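Local coordinates for type III chaperone protein ShcA (Pseudomonas syringae pv. tomato, PDB 4G6T) that probably acts as a class IA type III secretion chaperone of the CesT family, binding its effector in the bacterial cytosol ahead of export, at residues Ser5-Tyr9 / Cys47-Arg53; Asp15-Leu20 / Val108-Lys112; Leu60-Ile66 / Met122-Ala128; Ala82-Leu86 / His96-Ser100. One frame throughout, in Å; residues are numbered along the deposited sequence.

Contact 1 of 4, residues Ser5-Tyr9 / Cys47-Arg53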
loop_
_atom_site.group_PDB
_atom_site.type_symbol
_atom_site.label_atom_id
_atom_site.label_comp_id
_atom_site.label_asym_id
_atom_site.label_seq_id
_atom_site.Cartn_x
_atom_site.Cartn_y
_atom_site.Cartn_z
ATOM N N SER A 5 15.822 5.099 -13.201
ATOM C CA SER A 5 15.376 5.959 -12.123
ATOM C C SER A 5 14.100 5.478 -11.476
ATOM O O SER A 5 13.872 5.804 -10.317
ATOM C CB SER A 5 15.208 7.419 -12.606
ATOM O OG SER A 5 14.169 7.582 -13.545
ATOM N N ASN A 6 13.345 4.695 -12.224
ATOM C CA ASN A 6 12.098 4.110 -11.699
ATOM C C ASN A 6 12.376 3.066 -10.605
ATOM O O ASN A 6 11.425 2.647 -9.906
ATOM C CB ASN A 6 11.202 3.578 -12.759
ATOM C CG ASN A 6 10.493 4.686 -13.523
ATOM O OD1 ASN A 6 10.261 5.764 -12.927
ATOM N ND2 ASN A 6 10.146 4.444 -14.768
ATOM N N LEU A 7 13.633 2.655 -10.403
ATOM C CA LEU A 7 13.938 1.777 -9.259
ATOM C C LEU A 7 14.025 2.507 -7.929
ATOM O O LEU A 7 14.296 1.923 -6.924
ATOM C CB LEU A 7 15.201 0.950 -9.500
ATOM C CG LEU A 7 15.059 -0.207 -10.449
ATOM C CD1 LEU A 7 16.423 -0.549 -11.019
ATOM C CD2 LEU A 7 14.339 -1.345 -9.716
ATOM N N PHE A 8 13.863 3.839 -7.919
ATOM C CA PHE A 8 13.851 4.632 -6.697
ATOM C C PHE A 8 12.890 4.077 -5.620
ATOM O O PHE A 8 13.209 4.069 -4.463
ATOM C CB PHE A 8 13.420 6.051 -7.063
ATOM C CG PHE A 8 13.514 7.043 -5.951
ATOM C CD1 PHE A 8 14.708 7.705 -5.725
ATOM C CD2 PHE A 8 12.440 7.280 -5.114
ATOM C CE1 PHE A 8 14.825 8.659 -4.703
ATOM C CE2 PHE A 8 12.547 8.211 -4.066
ATOM C CZ PHE A 8 13.745 8.886 -3.864
ATOM N N TYR A 9 11.707 3.659 -6.079
ATOM C CA TYR A 9 10.654 3.139 -5.199
ATOM C C TYR A 9 11.109 1.853 -4.492
ATOM O O TYR A 9 10.975 1.738 -3.282
ATOM C CB TYR A 9 9.360 2.897 -5.972
ATOM C CG TYR A 9 8.885 4.167 -6.704
ATOM C CD1 TYR A 9 8.300 5.227 -6.006
ATOM C CD2 TYR A 9 9.155 4.337 -8.049
ATOM C CE1 TYR A 9 7.968 6.397 -6.685
ATOM C CE2 TYR A 9 8.832 5.491 -8.716
ATOM C CZ TYR A 9 8.258 6.515 -8.015
ATOM O OH TYR A 9 7.924 7.678 -8.757
ATOM N N CYS A 47 3.269 1.726 -7.178
ATOM C CA CYS A 47 4.150 2.685 -7.799
ATOM C C CYS A 47 3.498 3.259 -9.043
ATOM O O CYS A 47 3.191 2.523 -9.975
ATOM C CB CYS A 47 5.441 1.972 -8.260
ATOM S SG CYS A 47 6.414 1.363 -6.903
ATOM N N ASP A 48 3.288 4.572 -9.076
ATOM C CA ASP A 48 2.746 5.178 -10.266
ATOM C C ASP A 48 3.892 5.892 -10.968
ATOM O O ASP A 48 4.190 7.060 -10.709
ATOM C CB ASP A 48 1.615 6.125 -9.909
ATOM C CG ASP A 48 0.946 6.715 -11.133
ATOM O OD1 ASP A 48 1.445 6.538 -12.255
ATOM O OD2 ASP A 48 -0.108 7.392 -10.937
ATOM N N TYR A 49 4.578 5.167 -11.821
ATOM C CA TYR A 49 5.846 5.648 -12.368
ATOM C C TYR A 49 5.613 6.861 -13.261
ATOM O O TYR A 49 6.372 7.801 -13.146
ATOM C CB TYR A 49 6.553 4.570 -13.202
ATOM C CG TYR A 49 6.733 3.194 -12.529
ATOM C CD1 TYR A 49 7.688 2.997 -11.509
ATOM C CD2 TYR A 49 5.921 2.163 -12.870
ATOM C CE1 TYR A 49 7.800 1.768 -10.881
ATOM C CE2 TYR A 49 6.040 0.956 -12.215
ATOM C CZ TYR A 49 7.002 0.756 -11.280
ATOM O OH TYR A 49 7.119 -0.487 -10.649
ATOM N N ALA A 50 4.562 6.797 -14.067
ATOM C CA ALA A 50 4.266 7.845 -15.038
ATOM C C ALA A 50 3.994 9.159 -14.356
ATOM O O ALA A 50 4.407 10.237 -14.868
ATOM C CB ALA A 50 3.105 7.427 -15.909
ATOM N N ARG A 51 3.333 9.134 -13.200
ATOM C CA ARG A 51 3.015 10.343 -12.469
ATOM C C ARG A 51 3.932 10.624 -11.309
ATOM O O ARG A 51 3.696 11.543 -10.530
ATOM C CB ARG A 51 1.528 10.317 -12.037
ATOM C CG ARG A 51 0.539 9.951 -13.148
ATOM C CD ARG A 51 -0.919 10.068 -12.727
ATOM N NE ARG A 51 -1.890 9.636 -13.759
ATOM C CZ ARG A 51 -2.222 8.378 -14.044
ATOM N NH1 ARG A 51 -1.689 7.345 -13.388
ATOM N NH2 ARG A 51 -3.104 8.122 -15.016
ATOM N N GLU A 52 5.014 9.846 -11.182
ATOM C CA GLU A 52 6.051 10.113 -10.212
ATOM C C GLU A 52 5.473 10.246 -8.812
ATOM O O GLU A 52 5.725 11.129 -8.085
ATOM C CB GLU A 52 6.910 11.328 -10.612
ATOM C CG GLU A 52 7.597 11.087 -11.942
ATOM C CD GLU A 52 8.523 12.243 -12.351
ATOM O OE1 GLU A 52 9.475 12.570 -11.603
ATOM O OE2 GLU A 52 8.294 12.809 -13.445
ATOM N N ARG A 53 4.782 9.180 -8.392
ATOM C CA ARG A 53 4.217 9.191 -7.059
ATOM C C ARG A 53 4.064 7.747 -6.541
ATOM O O ARG A 53 3.895 6.825 -7.350
ATOM C CB ARG A 53 2.803 9.911 -7.030
ATOM C CG ARG A 53 1.810 9.349 -8.014
ATOM C CD ARG A 53 0.430 10.064 -8.074
ATOM N NE ARG A 53 -0.464 9.240 -8.828
ATOM C CZ ARG A 53 -1.793 9.137 -8.619
ATOM N NH1 ARG A 53 -2.369 9.847 -7.658
ATOM N NH2 ARG A 53 -2.440 8.263 -9.306
HETATM O O HOH W 1 8.471 7.585 -11.447
#
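The N-terminal helix of the chaperone starts against the turn of a beta hairpin, and Y9, in its first turn, carries most of the contact by reaching along the connection between strands 41-48 and 53-59. CB of Y9 lies 3.4 Å from SG of C47, and the sulfur sits obliquely to the ring, 4.6 Å from its centroid, a Cys sulfur-aromatic contact. Farther out, CE2 of Y9 comes within 3.9 Å of CD1 of Y49, with the two ring planes 70° apart, an oblique pairing. CD1 of Y49 also meets N6, whose CB stands obliquely to the ring at 3.8 Å from that atom; the amide is turned 46° against the ring. With CG of Y9 anti to its carbonyl carbon (chi1 -56°), the ring extends far enough for OH to pass close to CA of E52.

The hairpin connection is a type I turn from Y49 to E52 followed by a G1 beta bulge, in which E52 and R53 both face D48. A single water ties this turn to the helix start: it accepts from OH of Y9 at 2.7 Å, lying in the plane of the ring, and donates to OD1 of N6 and to the backbone O of Y49 (2.7 Å). Behind the turn, OD2 of D48 takes three donors, NH1 of R51 and both NE and NH2 of R53, the nearest being R53 NE at 2.8 Å. R53 grips this one oxygen side-on, and NH1 of R51 also bonds to the backbone of another protein chain in the assembly.

Contact 2 of 4, residues Asp15-Leu20 / Val108-Lys112; sequences DFSRSL and VPTLK
K112 reaches from the helix at 108-127 to the last turn of the helix at 8-19, meeting F16, L20 and S19 in turn. Its CB leaves the helix with CG anti to the carbonyl carbon (chi1 -70°), which lays CG at the edge of the F16 ring, 3.8 Å from F16 CE1. The chain stays extended beyond that point. CE then passes CD1 of L20 at 3.9 Å, the two side chains running antiparallel as they pass, and NZ ends 2.7 Å from OG of S19, to which it donates a hydrogen bond. A chi1 of -163° turns the S19 hydroxyl to meet NZ.

The F16 ring is held between two leucines. CD2 of L111 lies over one face, 4.1 Å from the ring centroid and 23° off the normal, a CH-pi contact in which the leucine stands roughly perpendicular to the phenylalanine side chain. Over the opposite face, and from its own segment, stands CD1 of L20, offset toward the rim. V108 fills the side nearer the start of its helix: CG2 meets CB of D15 at 3.7 Å and the backbone N of F16 at 3.8 Å, while CG1 approaches CB of S19. Beyond L111, the side chains of L54 and L56 on strand 53-59 continue the apolar layer.

The short helical segments approach to 10.3 Å between axes and cross at -74°, a steep helix-helix packing in which the end of the N-terminal helix meets the beginning of the C-terminal helix of the CesT-type alpha/beta chaperone fold.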
loop_
_atom_site.group_PDB
_atom_site.type_symbol
_atom_site.label_atom_id
_atom_site.label_comp_id
_atom_site.label_asym_id
_atom_site.label_seq_id
_atom_site.Cartn_x
_atom_site.Cartn_y
_atom_site.Cartn_z
ATOM N N ASP A 15 15.015 0.127 2.029
ATOM C CA ASP A 15 15.426 0.891 3.206
ATOM C C ASP A 15 14.358 0.845 4.312
ATOM O O ASP A 15 14.689 0.803 5.490
ATOM C CB ASP A 15 15.745 2.347 2.863
ATOM C CG ASP A 15 17.107 2.506 2.151
ATOM O OD1 ASP A 15 17.799 1.485 2.034
ATOM O OD2 ASP A 15 17.483 3.636 1.769
ATOM N N PHE A 16 13.094 0.883 3.894
ATOM C CA PHE A 16 11.960 0.777 4.840
ATOM C C PHE A 16 11.970 -0.582 5.526
ATOM O O PHE A 16 11.885 -0.649 6.756
ATOM C CB PHE A 16 10.681 1.031 4.032
ATOM C CG PHE A 16 9.379 0.828 4.775
ATOM C CD1 PHE A 16 8.899 1.821 5.584
ATOM C CD2 PHE A 16 8.612 -0.291 4.528
ATOM C CE1 PHE A 16 7.663 1.685 6.214
ATOM C CE2 PHE A 16 7.378 -0.453 5.167
ATOM C CZ PHE A 16 6.929 0.542 6.010
ATOM N N SER A 17 12.178 -1.639 4.745
ATOM C CA SER A 17 12.216 -3.021 5.241
ATOM C C SER A 17 13.387 -3.115 6.227
ATOM O O SER A 17 13.269 -3.699 7.295
ATOM C CB SER A 17 12.364 -4.009 4.103
ATOM O OG SER A 17 11.309 -3.984 3.150
ATOM N N ARG A 18 14.514 -2.514 5.893
ATOM C CA ARG A 18 15.692 -2.584 6.796
ATOM C C ARG A 18 15.401 -1.892 8.112
ATOM O O ARG A 18 15.835 -2.338 9.188
ATOM C CB ARG A 18 16.903 -1.921 6.143
ATOM C CG ARG A 18 17.586 -2.768 5.085
ATOM C CD ARG A 18 18.709 -1.982 4.425
ATOM N NE ARG A 18 19.277 -2.723 3.314
ATOM C CZ ARG A 18 20.401 -2.415 2.660
ATOM N NH1 ARG A 18 21.154 -1.352 2.963
ATOM N NH2 ARG A 18 20.785 -3.208 1.682
ATOM N N SER A 19 14.670 -0.792 8.038
ATOM C CA SER A 19 14.276 -0.049 9.234
ATOM C C SER A 19 13.325 -0.903 10.101
ATOM O O SER A 19 13.412 -0.878 11.317
ATOM C CB SER A 19 13.561 1.242 8.855
ATOM O OG SER A 19 13.536 2.127 9.958
ATOM N N LEU A 20 12.401 -1.587 9.442
ATOM C CA LEU A 20 11.366 -2.433 10.071
ATOM C C LEU A 20 12.005 -3.736 10.606
ATOM O O LEU A 20 11.331 -4.565 11.224
ATOM C CB LEU A 20 10.250 -2.753 9.063
ATOM C CG LEU A 20 8.997 -1.852 9.184
ATOM C CD1 LEU A 20 9.311 -0.363 9.146
ATOM C CD2 LEU A 20 8.054 -2.287 8.072
ATOM N N VAL A 108 12.090 7.425 4.137
ATOM C CA VAL A 108 11.630 6.380 5.020
ATOM C C VAL A 108 10.758 6.958 6.153
ATOM O O VAL A 108 9.638 6.438 6.379
ATOM C CB VAL A 108 12.795 5.486 5.528
ATOM C CG1 VAL A 108 12.320 4.572 6.628
ATOM C CG2 VAL A 108 13.310 4.656 4.360
ATOM N N PRO A 109 11.167 8.050 6.821
ATOM C CA PRO A 109 10.261 8.598 7.882
ATOM C C PRO A 109 8.921 9.084 7.327
ATOM O O PRO A 109 7.903 8.892 8.017
ATOM C CB PRO A 109 11.037 9.755 8.481
ATOM C CG PRO A 109 12.492 9.444 8.151
ATOM C CD PRO A 109 12.467 8.764 6.817
ATOM N N THR A 110 8.915 9.696 6.151
ATOM C CA THR A 110 7.634 10.157 5.522
ATOM C C THR A 110 6.753 8.992 5.208
ATOM O O THR A 110 5.540 9.022 5.480
ATOM C CB THR A 110 7.867 11.047 4.293
ATOM O OG1 THR A 110 8.499 12.245 4.763
ATOM C CG2 THR A 110 6.571 11.404 3.631
ATOM N N LEU A 111 7.291 7.934 4.624
ATOM C CA LEU A 111 6.505 6.777 4.356
ATOM C C LEU A 111 5.909 6.203 5.651
ATOM O O LEU A 111 4.738 5.774 5.690
ATOM C CB LEU A 111 7.321 5.722 3.572
ATOM C CG LEU A 111 6.652 4.390 3.257
ATOM C CD1 LEU A 111 5.369 4.506 2.448
ATOM C CD2 LEU A 111 7.599 3.480 2.479
ATOM N N LYS A 112 6.732 6.080 6.689
ATOM C CA LYS A 112 6.258 5.576 8.009
ATOM C C LYS A 112 5.111 6.435 8.529
ATOM O O LYS A 112 4.048 5.878 8.891
ATOM C CB LYS A 112 7.388 5.540 9.035
ATOM C CG LYS A 112 8.424 4.468 8.759
ATOM C CD LYS A 112 9.468 4.483 9.855
ATOM C CE LYS A 112 10.405 3.319 9.626
ATOM N NZ LYS A 112 11.245 3.231 10.828
#

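Contact 3 of 4, residues Leu60-Ile66 / Met122-Ala128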
loop_
_atom_site.group_PDB
_atom_site.type_symbol
_atom_site.label_atom_id
_atom_site.label_comp_id
_atom_site.label_asym_id
_atom_site.label_seq_id
_atom_site.Cartn_x
_atom_site.Cartn_y
_atom_site.Cartn_z
ATOM N N LEU A 60 -11.180 0.083 3.287
ATOM C CA LEU A 60 -11.988 0.682 4.335
ATOM C C LEU A 60 -13.138 -0.285 4.637
ATOM O O LEU A 60 -13.586 -0.985 3.742
ATOM C CB LEU A 60 -12.595 2.018 3.863
ATOM C CG LEU A 60 -11.745 3.212 4.095
ATOM C CD1 LEU A 60 -12.518 4.361 3.416
ATOM C CD2 LEU A 60 -11.336 3.570 5.502
ATOM N N GLU A 61 -13.636 -0.264 5.842
ATOM C CA GLU A 61 -14.768 -1.121 6.225
ATOM C C GLU A 61 -15.726 -0.343 7.094
ATOM O O GLU A 61 -15.884 -0.597 8.270
ATOM C CB GLU A 61 -14.262 -2.428 6.906
ATOM C CG GLU A 61 -13.547 -3.417 5.951
ATOM C CD GLU A 61 -13.578 -4.892 6.422
ATOM O OE1 GLU A 61 -13.777 -5.120 7.663
ATOM O OE2 GLU A 61 -13.418 -5.817 5.549
ATOM N N PRO A 62 -16.399 0.677 6.508
ATOM C CA PRO A 62 -17.401 1.436 7.253
ATOM C C PRO A 62 -18.624 0.568 7.628
ATOM O O PRO A 62 -18.965 -0.305 6.876
ATOM C CB PRO A 62 -17.793 2.544 6.258
ATOM C CG PRO A 62 -17.465 2.049 4.926
ATOM C CD PRO A 62 -16.322 1.082 5.101
ATOM N N HIS A 63 -19.253 0.863 8.760
ATOM C CA HIS A 63 -20.603 0.328 9.068
ATOM C C HIS A 63 -21.515 0.468 7.868
ATOM O O HIS A 63 -21.622 1.548 7.254
ATOM C CB HIS A 63 -21.180 1.044 10.288
ATOM C CG HIS A 63 -22.338 0.327 10.901
ATOM N ND1 HIS A 63 -23.396 -0.087 10.169
ATOM C CD2 HIS A 63 -22.568 -0.086 12.211
ATOM C CE1 HIS A 63 -24.264 -0.735 10.970
ATOM N NE2 HIS A 63 -23.764 -0.720 12.226
ATOM N N LYS A 64 -22.173 -0.640 7.528
ATOM C CA LYS A 64 -23.188 -0.748 6.484
ATOM C C LYS A 64 -24.197 0.418 6.450
ATOM O O LYS A 64 -24.713 0.761 5.388
ATOM C CB LYS A 64 -23.920 -2.091 6.702
ATOM C CG LYS A 64 -25.075 -2.420 5.762
ATOM C CD LYS A 64 -24.656 -2.504 4.297
ATOM C CE LYS A 64 -25.836 -2.906 3.412
ATOM N NZ LYS A 64 -25.389 -3.542 2.143
ATOM N N ASP A 65 -24.433 1.056 7.592
ATOM C CA ASP A 65 -25.455 2.107 7.707
ATOM C C ASP A 65 -24.868 3.500 7.998
ATOM O O ASP A 65 -25.612 4.415 8.413
ATOM C CB ASP A 65 -26.437 1.754 8.840
ATOM C CG ASP A 65 -27.211 0.450 8.594
ATOM O OD1 ASP A 65 -27.612 0.164 7.437
ATOM O OD2 ASP A 65 -27.443 -0.270 9.590
ATOM N N ILE A 66 -23.545 3.672 7.838
ATOM C CA ILE A 66 -22.965 5.012 7.886
ATOM C C ILE A 66 -23.595 5.732 6.712
ATOM O O ILE A 66 -23.613 5.192 5.631
ATOM C CB ILE A 66 -21.432 5.026 7.733
ATOM C CG1 ILE A 66 -20.767 4.502 8.991
ATOM C CG2 ILE A 66 -20.929 6.450 7.582
ATOM C CD1 ILE A 66 -20.595 5.562 10.058
ATOM N N MET A 122 -8.236 4.579 8.627
ATOM C CA MET A 122 -8.948 3.315 8.436
ATOM C C MET A 122 -9.587 2.874 9.749
ATOM O O MET A 122 -10.740 2.465 9.755
ATOM C CB MET A 122 -7.968 2.284 7.895
ATOM C CG MET A 122 -7.588 2.588 6.444
ATOM S SD MET A 122 -6.123 1.725 5.884
ATOM C CE MET A 122 -6.776 0.006 5.875
ATOM N N ARG A 123 -8.842 2.966 10.817
ATOM C CA ARG A 123 -9.343 2.510 12.131
ATOM C C ARG A 123 -10.577 3.336 12.489
ATOM O O ARG A 123 -11.603 2.769 12.900
ATOM C CB ARG A 123 -8.275 2.611 13.192
ATOM C CG ARG A 123 -8.718 1.992 14.514
ATOM C CD ARG A 123 -7.721 2.160 15.637
ATOM N NE ARG A 123 -6.356 1.904 15.203
ATOM C CZ ARG A 123 -5.798 0.716 14.969
ATOM N NH1 ARG A 123 -6.463 -0.428 15.100
ATOM N NH2 ARG A 123 -4.543 0.684 14.553
ATOM N N GLY A 124 -10.477 4.640 12.309
ATOM C CA GLY A 124 -11.608 5.540 12.681
ATOM C C GLY A 124 -12.828 5.196 11.900
ATOM O O GLY A 124 -13.970 5.122 12.456
ATOM N N TRP A 125 -12.721 4.971 10.595
ATOM C CA TRP A 125 -13.894 4.667 9.780
ATOM C C TRP A 125 -14.525 3.339 10.101
ATOM O O TRP A 125 -15.702 3.118 9.912
ATOM C CB TRP A 125 -13.568 4.729 8.273
ATOM C CG TRP A 125 -13.507 6.180 7.819
ATOM C CD1 TRP A 125 -12.395 6.915 7.499
ATOM C CD2 TRP A 125 -14.647 7.127 7.755
ATOM N NE1 TRP A 125 -12.753 8.223 7.214
ATOM C CE2 TRP A 125 -14.080 8.414 7.392
ATOM C CE3 TRP A 125 -16.024 7.010 7.979
ATOM C CZ2 TRP A 125 -14.874 9.556 7.205
ATOM C CZ3 TRP A 125 -16.810 8.169 7.801
ATOM C CH2 TRP A 125 -16.244 9.397 7.431
ATOM N N ARG A 126 -13.712 2.391 10.531
ATOM C CA ARG A 126 -14.212 1.038 10.655
ATOM C C ARG A 126 -15.066 1.008 11.868
ATOM O O ARG A 126 -15.972 0.168 11.959
ATOM C CB ARG A 126 -13.032 0.061 10.853
ATOM C CG ARG A 126 -13.429 -1.390 10.911
ATOM C CD ARG A 126 -12.225 -2.281 11.205
ATOM N NE ARG A 126 -12.608 -3.636 10.856
ATOM C CZ ARG A 126 -13.564 -4.370 11.473
ATOM N NH1 ARG A 126 -14.276 -3.911 12.541
ATOM N NH2 ARG A 126 -13.811 -5.607 11.024
ATOM N N GLU A 127 -14.718 1.803 12.838
ATOM C CA GLU A 127 -15.481 1.789 14.073
ATOM C C GLU A 127 -16.433 2.961 14.260
ATOM O O GLU A 127 -17.099 3.041 15.280
ATOM C CB GLU A 127 -14.502 1.673 15.222
ATOM C CG GLU A 127 -13.708 2.914 15.520
ATOM C CD GLU A 127 -14.129 3.552 16.806
ATOM O OE1 GLU A 127 -14.116 4.808 16.860
ATOM O OE2 GLU A 127 -14.468 2.814 17.778
ATOM N N ALA A 128 -16.518 3.867 13.288
ATOM C CA ALA A 128 -17.419 5.019 13.400
ATOM C C ALA A 128 -18.868 4.533 13.525
ATOM O O ALA A 128 -19.174 3.429 13.073
ATOM C CB ALA A 128 -17.252 5.969 12.209
HETATM O O HOH W 2 -12.011 0.971 7.746
HETATM O O HOH W 3 -18.173 2.405 10.598
#
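At the start of the loop, L60 packs through one methyl group, CD2. This atom rests 3.7 Å from CB of W125 and 4.0 Å from CG of M122, coming obliquely to the indole, so that the loop after strand 53-59 is seated on one flank of the C-terminal helix. At the far end of the loop CG2 of I66 approaches the indole edge at CZ3, and CD1 of I66 touches CB of A128 at 4.0 Å. CD1 and CG of L60 face the sheet, where L86 and A97 pack on them; Y95 also touches this leucine.

Two backbone CA-H...O contacts link the two segments reciprocally. CA of R126 points to O of E61 at 3.3 Å, and CA of P62 to O of W125.

The charged pair is looser. E61 and R126 extend alongside one another, and OE1 of E61 forms a salt bridge of 3.4 Å with NH2 of R126; the carboxylate and guanidinium planes are 40° apart. R126 reaches that position with CG anti to its backbone N (chi1 -176°) and the chain extended as far as NE.

Two waters bridge backbone groups. One accepts from N of E61 and donates to O of M122. The other accepts from N of H63 at 2.6 Å and donates to O of both W125 and A128. Apolar contacts at L60 and I66 thus bracket a polar middle, where the salt bridge is long, no direct hydrogen bond crosses between the segments, and backbone amides of the loop reach helix carbonyls through water.

Contact 4 of 4, residues Ala82-Leu86 / His96-Ser100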
loop_
_atom_site.group_PDB
_atom_site.type_symbol
_atom_site.label_atom_id
_atom_site.label_comp_id
_atom_site.label_asym_id
_atom_site.label_seq_id
_atom_site.Cartn_x
_atom_site.Cartn_y
_atom_site.Cartn_z
ATOM N N ALA A 82 -4.387 17.657 3.889
ATOM C CA ALA A 82 -3.425 16.878 3.099
ATOM C C ALA A 82 -3.311 15.452 3.610
ATOM O O ALA A 82 -2.404 14.737 3.204
ATOM C CB ALA A 82 -2.039 17.529 3.104
ATOM N N GLY A 83 -4.251 15.069 4.428
ATOM C CA GLY A 83 -4.354 13.679 4.902
ATOM C C GLY A 83 -5.018 12.765 3.953
ATOM O O GLY A 83 -5.261 13.052 2.800
ATOM N N PRO A 84 -5.244 11.497 4.392
ATOM C CA PRO A 84 -5.819 10.539 3.504
ATOM C C PRO A 84 -7.215 10.808 2.997
ATOM O O PRO A 84 -7.952 11.555 3.657
ATOM C CB PRO A 84 -5.905 9.231 4.360
ATOM C CG PRO A 84 -5.298 9.556 5.612
ATOM C CD PRO A 84 -4.903 10.996 5.728
ATOM N N GLY A 85 -7.548 10.255 1.894
ATOM C CA GLY A 85 -8.846 10.400 1.280
ATOM C C GLY A 85 -9.616 9.109 1.360
ATOM O O GLY A 85 -9.130 8.094 1.923
ATOM N N LEU A 86 -10.790 9.129 0.773
ATOM C CA LEU A 86 -11.582 7.926 0.556
ATOM C C LEU A 86 -12.459 8.064 -0.679
ATOM O O LEU A 86 -12.753 9.197 -1.194
ATOM C CB LEU A 86 -12.386 7.605 1.809
ATOM C CG LEU A 86 -13.608 8.421 2.203
ATOM C CD1 LEU A 86 -14.798 8.126 1.253
ATOM C CD2 LEU A 86 -14.028 8.221 3.674
ATOM N N HIS A 96 -12.265 2.515 -0.547
ATOM C CA HIS A 96 -10.801 2.591 -0.467
ATOM C C HIS A 96 -10.362 3.837 0.211
ATOM O O HIS A 96 -10.843 4.928 -0.175
ATOM C CB HIS A 96 -10.155 2.525 -1.826
ATOM C CG HIS A 96 -10.365 1.208 -2.534
ATOM N ND1 HIS A 96 -9.347 0.401 -2.977
ATOM C CD2 HIS A 96 -11.523 0.571 -2.835
ATOM C CE1 HIS A 96 -9.881 -0.730 -3.529
ATOM N NE2 HIS A 96 -11.202 -0.616 -3.475
ATOM N N ALA A 97 -9.399 3.755 1.133
ATOM C CA ALA A 97 -8.690 4.895 1.689
ATOM C C ALA A 97 -7.359 5.022 0.909
ATOM O O ALA A 97 -6.839 4.053 0.365
ATOM C CB ALA A 97 -8.428 4.721 3.148
ATOM N N TYR A 98 -6.869 6.256 0.746
ATOM C CA TYR A 98 -5.668 6.437 -0.066
ATOM C C TYR A 98 -4.871 7.651 0.397
ATOM O O TYR A 98 -5.417 8.647 0.991
ATOM C CB TYR A 98 -5.981 6.529 -1.556
ATOM C CG TYR A 98 -6.780 7.787 -1.862
ATOM C CD1 TYR A 98 -6.098 8.941 -2.251
ATOM C CD2 TYR A 98 -8.132 7.779 -1.857
ATOM C CE1 TYR A 98 -6.805 10.079 -2.609
ATOM C CE2 TYR A 98 -8.849 8.956 -2.160
ATOM C CZ TYR A 98 -8.146 10.097 -2.526
ATOM O OH TYR A 98 -8.817 11.286 -2.770
ATOM N N GLN A 99 -3.563 7.597 0.169
ATOM C CA GLN A 99 -2.681 8.772 0.326
ATOM C C GLN A 99 -1.687 8.686 -0.795
ATOM O O GLN A 99 -1.261 7.595 -1.176
ATOM C CB GLN A 99 -2.006 8.792 1.658
ATOM C CG GLN A 99 -0.976 9.902 1.913
ATOM C CD GLN A 99 -1.558 11.304 1.799
ATOM O OE1 GLN A 99 -2.062 11.694 0.757
ATOM N NE2 GLN A 99 -1.608 11.956 2.903
ATOM N N SER A 100 -1.323 9.802 -1.390
ATOM C CA SER A 100 -0.299 9.839 -2.421
ATOM C C SER A 100 0.869 10.614 -1.912
ATOM O O SER A 100 0.735 11.640 -1.240
ATOM C CB SER A 100 -0.805 10.482 -3.711
ATOM O OG SER A 100 0.249 10.617 -4.639
HETATM O O HOH W 4 -3.881 13.581 0.549
HETATM O O HOH W 5 -11.036 11.549 -1.011
#
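The carbonyl oxygen of G85 is gripped by two donors, the backbone N of Y98 and the indole NE1 of W121 on the C-terminal helix. It belongs to the hairpin whose strand 85-88 is the outermost of the chain's five-stranded antiparallel sheet. Y98 N approaches O of G85 from above the carbonyl plane, 52° out of it. In the other bond of this hydrogen-bonded pair, N of G85 donates to O of Y98 at 2.8 Å and 165°, nearly straight. L86 and A97 follow as a non-hydrogen-bonded pair, with CA of A97 close to O of G85 and CA of L86 close to O of H96.

On the sheet face bearing Y98, the ring folds back over the glycine. Its CG stands between the backbone N and the carbonyl carbon (chi1 66°), which carries the ring across the neighbouring strand until CA of G85 lies over its face, 4.0 Å from the centroid, in a CH-pi contact. A water accepts from OH of Y98 and from N of L86.

Ahead of strand 85-88, where the chain leaves helix 77-81, A82 is bound by Q99. Bent at chi2, the Q99 side chain brings NE2 2.9 Å from O of A82; this oxygen lies in the plane of the Q99 amide, and NE2 meets it on a lone pair. NE2 also donates to OE1 of E114, while OE1 of Q99 accepts from N of S100 at 3.0 Å.

Contacts 1 and 2 hold the two ends of helix 8-19, about 17 Å apart between centres, one against a hairpin turn and the other against the start of helix 108-127. Contact 3 joins the far end of that second helix to a loop, on the opposite side of the chain's centre from both. Contact 4 lies nearest that centre and alone pairs strands directly; it packs against contact 3 through L86 and touches contact 1, on the same sheet, where R53 meets S100. Contact 1 is buried and includes a bridging water. The others are partly buried: contact 2 adds one lysine-serine bond to apolar packing, whereas contact 3, farthest from the centre, combines apolar packing with water bridges and a long ion pair.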